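Serine protease (Nocardiopsis alba, PDB 2OUA) probably cleaves peptide bonds within proteins as a secreted serine endopeptidase of the chymotrypsin-like S1 family, this chain being its mature protease domain. Local coordinates at residues Q173-N176 with P177-N180. Sequence-based numbering, arbitrary orientation.
Sequences QEVN and PMLN
Q173 lays the CG of its side chain against the terminal methyl of M178, with 4.0 Å between Q173 CG and M178 CE. The bend at chi2 (74°) brings the carboxamide alongside the following peptide, where Q173 NE2 donates to E174 O at 3.0 Å. That bond is nearly straight (166°) and lies in the planes of both groups, on a carbonyl lone pair. Because Q173 OE1 accepts from the backbone N of D61, a predicted charge-relay residue, both ends of the amide are engaged and its rotation is fixed. At E174 the contact is made low on the side chain: E174 CB rests against the delta carbon of the proline ring, 3.5 Å from P177 CD, with P177 CG a little farther off, while the carboxylate turns off to R117 and T132. V175 O is a bifurcated acceptor. It takes a weak, bent bond from M178 N and a straighter one from L179 N, at 3.1 Å from V175 O. V175 CG2 reaches the leucine branch point, 4.1 Å from L179 CG. N176 continues the helical pattern, its O receiving N180 N at 2.9 Å, the ordinary i to i+4 bond. The N176 carboxamide leans past the leucine, OD1 lying 3.7 Å from L179 CD1, and is tied to S91 through the same oxygen. Residue by residue, an extended chain is thus converted into a helix, with P177 in the first turn, where its missing N-H costs no helical bond. This is the strand-to-helix junction leading into the C-terminal helix of a chymotrypsin-like, two-barrel protease.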
loop_
_atom_site.group_PDB
_atom_site.type_symbol
_atom_site.label_atom_id
_atom_site.label_comp_id
_atom_site.label_asym_id
_atom_site.label_seq_id
_atom_site.Cartn_x
_atom_site.Cartn_y
_atom_site.Cartn_z
ATOM N N GLN A 173 -1.796 2.604 -6.458
ATOM C CA GLN A 173 -3.123 2.079 -6.735
ATOM C C GLN A 173 -4.043 2.739 -5.709
ATOM O O GLN A 173 -3.795 2.651 -4.504
ATOM C CB GLN A 173 -3.123 0.557 -6.546
ATOM C CG GLN A 173 -4.479 -0.066 -6.222
ATOM C CD GLN A 173 -5.410 -0.117 -7.414
ATOM O OE1 GLN A 173 -5.060 -0.654 -8.465
ATOM N NE2 GLN A 173 -6.615 0.431 -7.254
ATOM N N GLU A 174 -5.086 3.413 -6.181
ATOM C CA GLU A 174 -6.022 4.090 -5.289
ATOM C C GLU A 174 -6.628 3.099 -4.306
ATOM O O GLU A 174 -6.943 1.961 -4.672
ATOM C CB GLU A 174 -7.137 4.762 -6.095
ATOM C CG GLU A 174 -6.696 5.976 -6.914
ATOM C CD GLU A 174 -6.470 7.222 -6.070
ATOM O OE1 GLU A 174 -6.953 7.269 -4.917
ATOM O OE2 GLU A 174 -5.823 8.170 -6.571
ATOM N N VAL A 175 -6.808 3.534 -3.063
ATOM C CA VAL A 175 -7.352 2.647 -2.043
ATOM C C VAL A 175 -8.870 2.472 -2.097
ATOM O O VAL A 175 -9.375 1.370 -1.890
ATOM C CB VAL A 175 -6.949 3.121 -0.618
ATOM C CG1 VAL A 175 -7.702 4.397 -0.250
ATOM C CG2 VAL A 175 -7.226 2.010 0.396
ATOM N N ASN A 176 -9.603 3.540 -2.387
ATOM C CA ASN A 176 -11.059 3.439 -2.414
ATOM C C ASN A 176 -11.618 2.386 -3.358
ATOM O O ASN A 176 -12.585 1.704 -3.019
ATOM C CB ASN A 176 -11.688 4.807 -2.688
ATOM C CG ASN A 176 -11.631 5.709 -1.471
ATOM O OD1 ASN A 176 -11.532 5.225 -0.344
ATOM N ND2 ASN A 176 -11.707 7.021 -1.684
ATOM N N PRO A 177 -11.033 2.237 -4.558
ATOM C CA PRO A 177 -11.562 1.218 -5.465
ATOM C C PRO A 177 -11.487 -0.184 -4.848
ATOM O O PRO A 177 -12.327 -1.040 -5.137
ATOM C CB PRO A 177 -10.676 1.362 -6.696
ATOM C CG PRO A 177 -10.394 2.841 -6.717
ATOM C CD PRO A 177 -10.081 3.121 -5.258
ATOM N N MET A 178 -10.485 -0.415 -4.003
ATOM C CA MET A 178 -10.330 -1.715 -3.355
ATOM C C MET A 178 -11.364 -1.868 -2.241
ATOM O O MET A 178 -12.011 -2.909 -2.125
ATOM C CB MET A 178 -8.924 -1.874 -2.758
ATOM C CG MET A 178 -7.793 -1.886 -3.778
ATOM S SD MET A 178 -6.193 -2.339 -3.044
ATOM C CE MET A 178 -5.643 -0.762 -2.418
ATOM N N LEU A 179 -11.509 -0.833 -1.422
ATOM C CA LEU A 179 -12.464 -0.862 -0.323
ATOM C C LEU A 179 -13.872 -1.081 -0.860
ATOM O O LEU A 179 -14.645 -1.864 -0.307
ATOM C CB LEU A 179 -12.419 0.454 0.458
ATOM C CG LEU A 179 -11.054 0.847 1.031
ATOM C CD1 LEU A 179 -11.138 2.216 1.687
ATOM C CD2 LEU A 179 -10.605 -0.203 2.027
ATOM N N ASN A 180 -14.197 -0.388 -1.945
ATOM C CA ASN A 180 -15.521 -0.501 -2.542
ATOM C C ASN A 180 -15.760 -1.840 -3.232
ATOM O O ASN A 180 -16.699 -2.558 -2.896
ATOM C CB ASN A 180 -15.757 0.642 -3.534
ATOM C CG ASN A 180 -15.733 2.009 -2.870
ATOM O OD1 ASN A 180 -16.272 2.186 -1.779
ATOM N ND2 ASN A 180 -15.121 2.985 -3.532
#